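PDB 4PZC: 3-Hydroxyacyl-CoA dehydrogenase from Ralstonia eutropha H16, which catalyses the NAD-dependent oxidation of (S)-3-hydroxyacyl-CoA thioesters, such as (S)-3-hydroxybutyryl-CoA, to the corresponding 3-ketoacyl-CoA. Local coordinates for residues A115-S120 against G138-N143; G7-G12 against E88-N93; P228-D233 against G278-S283; L150-R155 against G186-R191. All coordinates share one frame; numbering follows the deposited sequence.

Contact 1: residues A115-S120 against G138-N143; sequences ASNTSS and GMHFFN
G138 begins the pairing with a CA-H...O contact from its CA to S116 O, 3.5 Å away. At M139 true strand bonding sets in: M139 N gives a nearly straight hydrogen bond to S116 O (3.1 Å, 169°), and M139 O receives T118 N at 3.0 Å. One residue thus bonds to two that flank N117, which is the register of parallel strands. In the side chain of M139, SD packs on A115 CB at 3.7 Å. N117 holds CG anti to its backbone N (chi1 177°), which turns its amide toward M139 O; the bond from N117 ND2 (2.9 Å) is weak for its bent angle, 127° at the hydrogen. The two strands belong to a beta-alpha-beta unit of the Rossmann-type domain, with helix 123-127 in the connection. H140, predicted to be important for catalysis, comes next; its ring approaches the loop following the first strand, where CE1 lies 3.7 Å from S119 CB. S119 itself is a predicted NAD and CoA contact, and its backbone N is held by E92, which also bonds T118 OG1. F141 presents a ring edge to the amide of N117, CD2 being 3.7 Å from N117 ND2.

Contact 2: residues G7-G12 against E88-N93; sequences GIVGAG and EAATEN
V9 holds CG1 anti to its backbone N (chi1 172°), a torsion that lays this methyl beside A90, with V9 CG1 3.9 Å from A90 CB. At the next residue the backbone turns: G10 has phi 106°, a conformation that suits glycine, and its CA passes 3.7 Å from A90 CB. Beside these touches, A89 N donates to V9 O at 2.8 Å, with the donor nearly along the C=O axis though the N-H itself is bent (136° at the hydrogen). A89 CB sits 3.5 Å from the same V9 O. V9 and E88 form a parallel bridge, the last rung between strands 5-9 and 85-88. G10 and G12 belong to the GxGxxG motif of the Rossmann fold, predicted to bind NAD, so the rung lies just where the first strand gives way to the glycine-rich loop and where the chain after E88 enters its own loop. E88 points to the same side of the sheet as V9, and its OE2 receives T91 N at 3.1 Å from above the carboxylate plane, tying the loop back on the strand end. Its other oxygen, OE1, bonds S116 OG and forms a salt bridge with K97. Further along, E92 is a known NAD contact, and G12 and N93 occupy the N-cap positions of the two helices that follow.

Contact 3: residues P228-D233 against G278-S283; sequences PLALAD and GVYVYS
The Y280 ring has V279 CG1 over the centre of one face, 3.9 Å above its plane, while the helix backbone meets its edge: A230 N lies in the ring plane, 3.5 Å from Y280 CE2. The Y282 ring is approached at its edge too, by D233 OD2, with the carboxylate and ring planes 80° apart. D233 is the polar centre of the contact. It holds CG anti to its carbonyl carbon (chi1 -82°), which turns the carboxylate to the N-H groups of V279 and Y280. Its OD1 accepts V279 N on the syn lone pair at 2.8 Å, and its OD2 accepts Y280 N, again on the syn lone pair (2.9 Å, 177°). Two successive backbone N-H groups are therefore received by the two oxygens of one carboxylate, and that pairing fixes its rotation; V279 N also reaches OD2, but weakly. Y282 OH is a further donor to D233 OD2, although the separation is so short that its exact geometry is doubtful at this resolution. Helix 228-235 belongs to the largely helical C-terminal domain of the 3-hydroxyacyl-CoA dehydrogenase family, and through D233 the C-terminal tail is bonded to that helix. On the apolar side L229 CB lies 4.0 Å from V279 CG1, the two side chains crossing at about a right angle, and A230 CB is 4.1 Å from Y280 CE2. L229 and V279 both pack on F201 of helix 189-205. D215 OD2 receives both Y280 OH and A230 N, and D215 OD1 receives L229 N.

Contact 4: residues L150-R155 against G186-R191; sequences LVELIR and GFVVNR
E152 OE2 accepts two backbone hydrogen bonds, from V189 N at 2.8 Å and nearly straight (168°), and from V188 N, longer at 3.2 Å. The first donor arrives on the syn side, somewhat out of the carboxylate plane, the second from above the plane, and the two lie on opposite faces of it. E152 reaches them with CG anti to its carbonyl carbon and the chain extended beyond CG, carrying the carboxylate from strand 150-155 to the beginning of helix 189-205. Water-mediated bonds serve the other oxygen. A water donates to E152 OE1 at 2.8 Å and to G186 O, and accepts from N190 N at 2.8 Å, joining the strand residue to the turn before the helix and to its first turn. E152 OE1 also faces the edge of the F187 ring, in plane, with F187 CD2 3.7 Å away.

Apolar packing lies alongside. I154 CG1 makes a CH-pi contact over the face of the F187 ring, 4.1 Å from its centroid and 12° off the normal, while I154 CG2 touches F187 CE1 at 3.9 Å.

Charge pairing extends to the dimer interface, where R191 forms salt bridges with E199 and E206 of the second subunit.

The side chain of E152 also touches that of H140, consistent with the His-Glu pair known in this family. With OE2 gripped by two amides and OE1 by the water, the carboxylate has little freedom to turn, so the C-terminal domain probably helps to position the glutamate beside the predicted catalytic histidine.

In the fold
From the N terminus, contact 2 closes the longest loop, bringing the chain after strand 85-88 back to strand 5-9 and the glycine-rich turn. Contact 1 then closes the short beta-alpha-beta connection between strands 113-117 and 136-141, and contact 4 closes the loop through helix 161-173 and strand 177-182, bringing the start of helix 189-205 to strand 150-155. Contact 3 comes last, returning the C-terminal tail to helix 228-235. The four follow one another in series; none nests in or crosses another. Contacts 1 and 2 touch, as do 1 and 4, through one continuous sheet, whereas contact 3 stands apart, about 9 Å from contacts 1 and 4 at the nearest atoms. Contact 4 bridges the two family domains.

Contact 1: residues A115-S120 against G138-N143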
loop_
_atom_site.group_PDB
_atom_site.type_symbol
_atom_site.label_atom_id
_atom_site.label_comp_id
_atom_site.label_asym_id
_atom_site.label_seq_id
_atom_site.Cartn_x
_atom_site.Cartn_y
_atom_site.Cartn_z
ATOM N N ALA A 115 2.612 -10.366 -28.406
ATOM C CA ALA A 115 2.256 -9.832 -27.101
ATOM C C ALA A 115 2.250 -8.325 -27.205
ATOM O O ALA A 115 2.991 -7.772 -28.008
ATOM C CB ALA A 115 3.259 -10.275 -26.058
ATOM N N SER A 116 1.411 -7.665 -26.411
ATOM C CA SER A 116 1.432 -6.196 -26.302
ATOM C C SER A 116 1.557 -5.722 -24.863
ATOM O O SER A 116 0.778 -6.119 -24.010
ATOM C CB SER A 116 0.181 -5.579 -26.900
ATOM O OG SER A 116 0.329 -4.173 -26.942
ATOM N N ASN A 117 2.546 -4.882 -24.601
ATOM C CA ASN A 117 2.726 -4.287 -23.288
ATOM C C ASN A 117 1.785 -3.076 -23.127
ATOM O O ASN A 117 1.675 -2.250 -24.033
ATOM C CB ASN A 117 4.178 -3.866 -23.128
ATOM C CG ASN A 117 4.437 -3.175 -21.821
ATOM O OD1 ASN A 117 4.772 -2.000 -21.775
ATOM N ND2 ASN A 117 4.254 -3.891 -20.751
ATOM N N THR A 118 1.093 -2.990 -21.990
ATOM C CA THR A 118 0.107 -1.922 -21.723
ATOM C C THR A 118 -0.287 -1.934 -20.242
ATOM O O THR A 118 -0.150 -2.960 -19.574
ATOM C CB THR A 118 -1.173 -2.074 -22.594
ATOM O OG1 THR A 118 -2.084 -0.973 -22.383
ATOM C CG2 THR A 118 -1.876 -3.390 -22.292
ATOM N N SER A 119 -0.742 -0.787 -19.737
ATOM C CA SER A 119 -1.298 -0.677 -18.386
ATOM C C SER A 119 -2.813 -0.679 -18.385
ATOM O O SER A 119 -3.434 -1.121 -17.422
ATOM C CB SER A 119 -0.833 0.605 -17.740
ATOM O OG SER A 119 -0.388 1.478 -18.734
ATOM N N SER A 120 -3.401 -0.208 -19.473
ATOM C CA SER A 120 -4.807 0.154 -19.485
ATOM C C SER A 120 -5.642 -0.517 -20.550
ATOM O O SER A 120 -6.841 -0.678 -20.349
ATOM C CB SER A 120 -4.934 1.679 -19.652
ATOM O OG SER A 120 -4.142 2.160 -20.737
ATOM N N GLY A 138 -1.129 -10.372 -23.331
ATOM C CA GLY A 138 -0.760 -9.047 -22.814
ATOM C C GLY A 138 0.349 -9.151 -21.791
ATOM O O GLY A 138 0.426 -10.130 -21.055
ATOM N N MET A 139 1.223 -8.155 -21.755
ATOM C CA MET A 139 2.214 -8.046 -20.690
ATOM C C MET A 139 2.247 -6.628 -20.138
ATOM O O MET A 139 1.943 -5.666 -20.833
ATOM C CB MET A 139 3.582 -8.439 -21.199
ATOM C CG MET A 139 3.548 -9.754 -21.954
ATOM S SD MET A 139 5.057 -10.087 -22.876
ATOM C CE MET A 139 6.215 -10.469 -21.549
ATOM N N HIS A 140 2.587 -6.511 -18.868
ATOM C CA HIS A 140 2.767 -5.223 -18.249
ATOM C C HIS A 140 4.065 -5.344 -17.478
ATOM O O HIS A 140 4.111 -5.978 -16.421
ATOM C CB HIS A 140 1.563 -4.873 -17.351
ATOM C CG HIS A 140 1.681 -3.553 -16.638
ATOM N ND1 HIS A 140 1.883 -2.363 -17.298
ATOM C CD2 HIS A 140 1.603 -3.239 -15.324
ATOM C CE1 HIS A 140 1.955 -1.375 -16.421
ATOM N NE2 HIS A 140 1.782 -1.881 -15.216
ATOM N N PHE A 141 5.124 -4.781 -18.054
ATOM C CA PHE A 141 6.426 -4.655 -17.400
ATOM C C PHE A 141 6.460 -3.422 -16.554
ATOM O O PHE A 141 5.626 -2.540 -16.744
ATOM C CB PHE A 141 7.510 -4.527 -18.435
ATOM C CG PHE A 141 7.799 -5.807 -19.153
ATOM C CD1 PHE A 141 8.700 -6.711 -18.622
ATOM C CD2 PHE A 141 7.175 -6.104 -20.359
ATOM C CE1 PHE A 141 8.985 -7.892 -19.281
ATOM C CE2 PHE A 141 7.458 -7.284 -21.022
ATOM C CZ PHE A 141 8.367 -8.178 -20.485
ATOM N N PHE A 142 7.423 -3.336 -15.639
ATOM C CA PHE A 142 7.439 -2.212 -14.685
ATOM C C PHE A 142 8.611 -1.234 -14.753
ATOM O O PHE A 142 9.758 -1.611 -14.914
ATOM C CB PHE A 142 7.195 -2.698 -13.270
ATOM C CG PHE A 142 5.756 -3.001 -13.003
ATOM C CD1 PHE A 142 4.912 -2.012 -12.575
ATOM C CD2 PHE A 142 5.236 -4.261 -13.226
ATOM C CE1 PHE A 142 3.578 -2.281 -12.321
ATOM C CE2 PHE A 142 3.900 -4.535 -12.991
ATOM C CZ PHE A 142 3.070 -3.545 -12.523
ATOM N N ASN A 143 8.248 0.013 -14.476
ATOM C CA ASN A 143 8.772 1.225 -15.108
ATOM C C ASN A 143 10.273 1.346 -15.332
ATOM O O ASN A 143 10.680 1.942 -16.348
ATOM C CB ASN A 143 8.247 2.457 -14.352
ATOM C CG ASN A 143 6.732 2.550 -14.374
ATOM O OD1 ASN A 143 6.021 1.648 -13.891
ATOM N ND2 ASN A 143 6.227 3.643 -14.936
#

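Contact 2: residues G7-G12 against E88-N93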
loop_
_atom_site.group_PDB
_atom_site.type_symbol
_atom_site.label_atom_id
_atom_site.label_comp_id
_atom_site.label_asym_id
_atom_site.label_seq_id
_atom_site.Cartn_x
_atom_site.Cartn_y
_atom_site.Cartn_z
ATOM N N GLY A 7 11.153 -10.517 -30.975
ATOM C CA GLY A 7 10.787 -9.240 -31.577
ATOM C C GLY A 7 10.409 -8.196 -30.528
ATOM O O GLY A 7 9.798 -8.521 -29.505
ATOM N N ILE A 8 10.809 -6.948 -30.774
ATOM C CA ILE A 8 10.344 -5.801 -29.996
ATOM C C ILE A 8 9.993 -4.663 -30.935
ATOM O O ILE A 8 10.844 -4.234 -31.711
ATOM C CB ILE A 8 11.422 -5.292 -29.034
ATOM C CG1 ILE A 8 11.747 -6.380 -28.019
ATOM C CG2 ILE A 8 10.952 -4.019 -28.329
ATOM C CD1 ILE A 8 12.736 -5.966 -26.953
ATOM N N VAL A 9 8.757 -4.177 -30.872
ATOM C CA VAL A 9 8.426 -2.935 -31.559
ATOM C C VAL A 9 8.449 -1.822 -30.539
ATOM O O VAL A 9 7.751 -1.888 -29.532
ATOM C CB VAL A 9 7.055 -2.971 -32.270
ATOM C CG1 VAL A 9 6.681 -1.588 -32.794
ATOM C CG2 VAL A 9 7.073 -3.961 -33.425
ATOM N N GLY A 10 9.238 -0.791 -30.821
ATOM C CA GLY A 10 9.409 0.325 -29.906
ATOM C C GLY A 10 10.771 0.229 -29.259
ATOM O O GLY A 10 11.125 -0.796 -28.673
ATOM N N ALA A 11 11.543 1.299 -29.389
ATOM C CA ALA A 11 12.871 1.383 -28.808
ATOM C C ALA A 11 12.945 2.455 -27.717
ATOM O O ALA A 11 14.040 2.795 -27.277
ATOM C CB ALA A 11 13.882 1.675 -29.899
ATOM N N GLY A 12 11.794 2.977 -27.283
ATOM C CA GLY A 12 11.724 3.888 -26.130
ATOM C C GLY A 12 12.004 3.164 -24.821
ATOM O O GLY A 12 12.615 2.100 -24.800
ATOM N N GLU A 88 4.951 -5.687 -28.782
ATOM C CA GLU A 88 4.716 -4.302 -29.117
ATOM C C GLU A 88 4.820 -3.553 -27.815
ATOM O O GLU A 88 4.202 -3.924 -26.821
ATOM C CB GLU A 88 3.365 -4.071 -29.793
ATOM C CG GLU A 88 3.092 -2.590 -30.079
ATOM C CD GLU A 88 2.624 -1.854 -28.852
ATOM O OE1 GLU A 88 1.516 -2.191 -28.403
ATOM O OE2 GLU A 88 3.362 -0.987 -28.317
ATOM N N ALA A 89 5.620 -2.494 -27.850
ATOM C CA ALA A 89 5.998 -1.760 -26.661
ATOM C C ALA A 89 6.222 -0.305 -27.060
ATOM O O ALA A 89 7.111 0.376 -26.554
ATOM C CB ALA A 89 7.262 -2.372 -26.070
ATOM N N ALA A 90 5.394 0.175 -27.969
ATOM C CA ALA A 90 5.713 1.399 -28.668
ATOM C C ALA A 90 4.716 2.478 -28.429
ATOM O O ALA A 90 5.107 3.639 -28.451
ATOM C CB ALA A 90 5.830 1.139 -30.147
ATOM N N THR A 91 3.437 2.134 -28.242
ATOM C CA THR A 91 2.474 3.151 -27.807
ATOM C C THR A 91 1.247 2.678 -27.032
ATOM O O THR A 91 0.823 1.531 -27.121
ATOM C CB THR A 91 1.992 4.016 -28.991
ATOM O OG1 THR A 91 1.777 5.368 -28.551
ATOM C CG2 THR A 91 0.714 3.449 -29.614
ATOM N N GLU A 92 0.688 3.626 -26.289
ATOM C CA GLU A 92 -0.592 3.494 -25.602
ATOM C C GLU A 92 -1.748 4.246 -26.297
ATOM O O GLU A 92 -2.832 4.328 -25.729
ATOM C CB GLU A 92 -0.453 3.976 -24.157
ATOM C CG GLU A 92 0.506 3.119 -23.344
ATOM C CD GLU A 92 -0.113 1.811 -22.852
ATOM O OE1 GLU A 92 -1.235 1.419 -23.253
ATOM O OE2 GLU A 92 0.547 1.168 -22.031
ATOM N N ASN A 93 -1.527 4.793 -27.500
ATOM C CA ASN A 93 -2.643 5.179 -28.367
ATOM C C ASN A 93 -3.315 3.938 -28.945
ATOM O O ASN A 93 -2.631 3.082 -29.512
ATOM C CB ASN A 93 -2.218 6.086 -29.527
ATOM C CG ASN A 93 -3.416 6.574 -30.348
ATOM O OD1 ASN A 93 -3.951 5.846 -31.200
ATOM N ND2 ASN A 93 -3.864 7.794 -30.077
#

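Contact 3: residues P228-D233 against G278-S283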
loop_
_atom_site.group_PDB
_atom_site.type_symbol
_atom_site.label_atom_id
_atom_site.label_comp_id
_atom_site.label_asym_id
_atom_site.label_seq_id
_atom_site.Cartn_x
_atom_site.Cartn_y
_atom_site.Cartn_z
ATOM N N PRO A 228 1.453 7.648 -0.717
ATOM C CA PRO A 228 0.672 7.699 -1.954
ATOM C C PRO A 228 0.622 9.071 -2.592
ATOM O O PRO A 228 0.595 9.153 -3.810
ATOM C CB PRO A 228 -0.738 7.277 -1.504
ATOM C CG PRO A 228 -0.818 7.691 -0.075
ATOM C CD PRO A 228 0.580 7.493 0.466
ATOM N N LEU A 229 0.609 10.146 -1.811
ATOM C CA LEU A 229 0.560 11.471 -2.439
ATOM C C LEU A 229 1.878 11.766 -3.171
ATOM O O LEU A 229 1.889 12.096 -4.374
ATOM C CB LEU A 229 0.229 12.560 -1.419
ATOM C CG LEU A 229 -1.117 12.387 -0.702
ATOM C CD1 LEU A 229 -1.333 13.518 0.285
ATOM C CD2 LEU A 229 -2.299 12.309 -1.666
ATOM N N ALA A 230 2.975 11.595 -2.444
ATOM C CA ALA A 230 4.315 11.609 -3.043
ATOM C C ALA A 230 4.377 10.653 -4.240
ATOM O O ALA A 230 4.900 10.986 -5.316
ATOM C CB ALA A 230 5.360 11.184 -2.006
ATOM N N LEU A 231 3.850 9.450 -4.028
ATOM C CA LEU A 231 3.834 8.441 -5.068
ATOM C C LEU A 231 3.112 8.951 -6.297
ATOM O O LEU A 231 3.570 8.724 -7.431
ATOM C CB LEU A 231 3.148 7.170 -4.585
ATOM C CG LEU A 231 3.315 5.971 -5.516
ATOM C CD1 LEU A 231 4.786 5.759 -5.864
ATOM C CD2 LEU A 231 2.729 4.721 -4.871
ATOM N N ALA A 232 1.990 9.639 -6.066
ATOM C CA ALA A 232 1.180 10.139 -7.152
ATOM C C ALA A 232 1.948 11.190 -7.959
ATOM O O ALA A 232 1.826 11.245 -9.190
ATOM C CB ALA A 232 -0.105 10.708 -6.621
ATOM N N ASP A 233 2.753 11.991 -7.258
ATOM C CA ASP A 233 3.549 13.052 -7.881
ATOM C C ASP A 233 4.594 12.496 -8.843
ATOM O O ASP A 233 4.907 13.147 -9.858
ATOM C CB ASP A 233 4.203 13.966 -6.818
ATOM C CG ASP A 233 3.256 15.044 -6.294
ATOM O OD1 ASP A 233 2.106 15.118 -6.786
ATOM O OD2 ASP A 233 3.659 15.832 -5.405
ATOM N N GLY A 278 2.682 19.186 -8.120
ATOM C CA GLY A 278 1.530 18.321 -8.045
ATOM C C GLY A 278 0.916 18.522 -6.684
ATOM O O GLY A 278 0.256 19.530 -6.443
ATOM N N VAL A 279 1.130 17.568 -5.789
ATOM C CA VAL A 279 0.641 17.689 -4.418
ATOM C C VAL A 279 1.667 18.532 -3.666
ATOM O O VAL A 279 1.335 19.469 -2.936
ATOM C CB VAL A 279 0.459 16.310 -3.745
ATOM C CG1 VAL A 279 0.173 16.473 -2.257
ATOM C CG2 VAL A 279 -0.648 15.514 -4.429
ATOM N N TYR A 280 2.930 18.199 -3.863
ATOM C CA TYR A 280 3.985 18.986 -3.292
ATOM C C TYR A 280 4.513 19.873 -4.398
ATOM O O TYR A 280 4.022 19.820 -5.541
ATOM C CB TYR A 280 5.064 18.059 -2.745
ATOM C CG TYR A 280 4.493 17.041 -1.786
ATOM C CD1 TYR A 280 4.198 17.394 -0.500
ATOM C CD2 TYR A 280 4.210 15.734 -2.184
ATOM C CE1 TYR A 280 3.661 16.488 0.386
ATOM C CE2 TYR A 280 3.668 14.813 -1.293
ATOM C CZ TYR A 280 3.395 15.209 -0.004
ATOM O OH TYR A 280 2.864 14.346 0.926
ATOM N N VAL A 281 5.500 20.693 -4.050
ATOM C CA VAL A 281 6.187 21.553 -5.013
ATOM C C VAL A 281 7.658 21.108 -5.091
ATOM O O VAL A 281 8.231 20.686 -4.075
ATOM C CB VAL A 281 6.030 23.034 -4.613
ATOM C CG1 VAL A 281 6.859 23.931 -5.515
ATOM C CG2 VAL A 281 4.562 23.434 -4.670
ATOM N N TYR A 282 8.251 21.192 -6.292
ATOM C CA TYR A 282 9.555 20.569 -6.582
ATOM C C TYR A 282 10.545 21.461 -7.298
ATOM O O TYR A 282 10.160 22.272 -8.166
ATOM C CB TYR A 282 9.341 19.347 -7.450
ATOM C CG TYR A 282 8.430 18.346 -6.805
ATOM C CD1 TYR A 282 8.927 17.438 -5.878
ATOM C CD2 TYR A 282 7.064 18.318 -7.103
ATOM C CE1 TYR A 282 8.104 16.520 -5.280
ATOM C CE2 TYR A 282 6.225 17.397 -6.502
ATOM C CZ TYR A 282 6.759 16.499 -5.593
ATOM O OH TYR A 282 5.963 15.570 -4.979
ATOM N N SER A 283 11.824 21.256 -6.953
ATOM C CA SER A 283 12.962 22.068 -7.447
ATOM C C SER A 283 12.871 22.480 -8.916
ATOM O O SER A 283 12.590 23.639 -9.220
ATOM C CB SER A 283 14.302 21.335 -7.229
ATOM O OG SER A 283 14.995 21.858 -6.116
#

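Contact 4: residues L150-R155 against G186-R191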
loop_
_atom_site.group_PDB
_atom_site.type_symbol
_atom_site.label_atom_id
_atom_site.label_comp_id
_atom_site.label_asym_id
_atom_site.label_seq_id
_atom_site.Cartn_x
_atom_site.Cartn_y
_atom_site.Cartn_z
ATOM N N LEU A 150 9.193 -8.214 -12.103
ATOM C CA LEU A 150 7.869 -8.782 -12.388
ATOM C C LEU A 150 7.124 -8.225 -13.589
ATOM O O LEU A 150 7.375 -7.106 -14.075
ATOM C CB LEU A 150 6.961 -8.680 -11.168
ATOM C CG LEU A 150 6.294 -7.334 -10.820
ATOM C CD1 LEU A 150 7.101 -6.107 -11.276
ATOM C CD2 LEU A 150 4.847 -7.314 -11.319
ATOM N N VAL A 151 6.192 -9.045 -14.050
ATOM C CA VAL A 151 5.344 -8.718 -15.172
ATOM C C VAL A 151 3.947 -9.258 -14.916
ATOM O O VAL A 151 3.778 -10.368 -14.347
ATOM C CB VAL A 151 5.830 -9.395 -16.451
ATOM C CG1 VAL A 151 5.206 -8.727 -17.667
ATOM C CG2 VAL A 151 7.339 -9.347 -16.522
ATOM N N GLU A 152 2.955 -8.488 -15.350
ATOM C CA GLU A 152 1.619 -8.985 -15.335
ATOM C C GLU A 152 1.436 -9.639 -16.680
ATOM O O GLU A 152 1.732 -9.041 -17.703
ATOM C CB GLU A 152 0.598 -7.874 -15.101
ATOM C CG GLU A 152 0.840 -7.092 -13.818
ATOM C CD GLU A 152 -0.275 -6.110 -13.484
ATOM O OE1 GLU A 152 -0.480 -5.097 -14.202
ATOM O OE2 GLU A 152 -0.940 -6.347 -12.461
ATOM N N LEU A 153 0.981 -10.889 -16.660
ATOM C CA LEU A 153 0.698 -11.645 -17.864
ATOM C C LEU A 153 -0.781 -11.629 -17.958
ATOM O O LEU A 153 -1.455 -12.110 -17.066
ATOM C CB LEU A 153 1.179 -13.081 -17.729
ATOM C CG LEU A 153 2.679 -13.267 -17.484
ATOM C CD1 LEU A 153 3.001 -14.757 -17.339
ATOM C CD2 LEU A 153 3.501 -12.622 -18.603
ATOM N N ILE A 154 -1.299 -11.038 -19.017
ATOM C CA ILE A 154 -2.707 -10.774 -19.067
ATOM C C ILE A 154 -3.345 -11.510 -20.231
ATOM O O ILE A 154 -3.040 -11.272 -21.408
ATOM C CB ILE A 154 -3.007 -9.298 -19.167
ATOM C CG1 ILE A 154 -2.207 -8.524 -18.120
ATOM C CG2 ILE A 154 -4.501 -9.095 -18.989
ATOM C CD1 ILE A 154 -1.124 -7.607 -18.672
ATOM N N ARG A 155 -4.229 -12.427 -19.886
ATOM C CA ARG A 155 -4.821 -13.256 -20.880
ATOM C C ARG A 155 -6.004 -12.522 -21.374
ATOM O O ARG A 155 -6.875 -12.123 -20.600
ATOM C CB ARG A 155 -5.224 -14.592 -20.286
ATOM C CG ARG A 155 -4.017 -15.453 -20.044
ATOM C CD ARG A 155 -4.345 -16.830 -19.497
ATOM N NE ARG A 155 -5.040 -17.694 -20.457
ATOM C CZ ARG A 155 -4.935 -19.021 -20.476
ATOM N NH1 ARG A 155 -4.127 -19.652 -19.618
ATOM N NH2 ARG A 155 -5.616 -19.726 -21.372
ATOM N N GLY A 186 -7.325 -2.286 -15.150
ATOM C CA GLY A 186 -6.225 -2.228 -14.191
ATOM C C GLY A 186 -5.605 -3.567 -13.782
ATOM O O GLY A 186 -4.722 -3.635 -12.930
ATOM N N PHE A 187 -6.047 -4.650 -14.376
ATOM C CA PHE A 187 -5.413 -5.919 -14.091
ATOM C C PHE A 187 -5.317 -6.088 -12.581
ATOM O O PHE A 187 -6.323 -5.964 -11.899
ATOM C CB PHE A 187 -4.068 -5.995 -14.819
ATOM C CG PHE A 187 -4.153 -5.522 -16.247
ATOM C CD1 PHE A 187 -5.275 -5.824 -17.023
ATOM C CD2 PHE A 187 -3.139 -4.744 -16.808
ATOM C CE1 PHE A 187 -5.381 -5.363 -18.319
ATOM C CE2 PHE A 187 -3.243 -4.277 -18.110
ATOM C CZ PHE A 187 -4.361 -4.584 -18.864
ATOM N N VAL A 188 -4.143 -6.363 -12.049
ATOM C CA VAL A 188 -4.036 -6.598 -10.637
ATOM C C VAL A 188 -3.390 -5.402 -9.966
ATOM O O VAL A 188 -3.988 -4.808 -9.061
ATOM C CB VAL A 188 -3.273 -7.916 -10.349
ATOM C CG1 VAL A 188 -2.588 -7.900 -8.994
ATOM C CG2 VAL A 188 -4.228 -9.107 -10.407
ATOM N N VAL A 189 -2.182 -5.031 -10.387
ATOM C CA VAL A 189 -1.434 -4.045 -9.615
ATOM C C VAL A 189 -2.132 -2.726 -9.530
ATOM O O VAL A 189 -2.423 -2.266 -8.430
ATOM C CB VAL A 189 0.007 -3.867 -10.074
ATOM C CG1 VAL A 189 0.534 -2.490 -9.697
ATOM C CG2 VAL A 189 0.856 -4.936 -9.407
ATOM N N ASN A 190 -2.401 -2.108 -10.666
ATOM C CA ASN A 190 -3.013 -0.767 -10.649
ATOM C C ASN A 190 -4.405 -0.832 -10.080
ATOM O O ASN A 190 -4.802 0.052 -9.320
ATOM C CB ASN A 190 -2.986 -0.103 -12.043
ATOM C CG ASN A 190 -1.574 0.329 -12.464
ATOM O OD1 ASN A 190 -1.247 0.345 -13.644
ATOM N ND2 ASN A 190 -0.729 0.662 -11.491
ATOM N N ARG A 191 -5.111 -1.916 -10.383
ATOM C CA ARG A 191 -6.478 -2.104 -9.886
ATOM C C ARG A 191 -6.606 -1.936 -8.400
ATOM O O ARG A 191 -7.572 -1.314 -7.930
ATOM C CB ARG A 191 -7.049 -3.469 -10.238
ATOM C CG ARG A 191 -8.574 -3.472 -10.332
ATOM C CD ARG A 191 -9.184 -3.818 -9.008
ATOM N NE ARG A 191 -10.638 -3.948 -8.962
ATOM C CZ ARG A 191 -11.325 -4.981 -9.437
ATOM N NH1 ARG A 191 -10.746 -5.967 -10.134
ATOM N NH2 ARG A 191 -12.628 -5.003 -9.242
HETATM O O HOH W 1 -2.246 -3.107 -13.287
#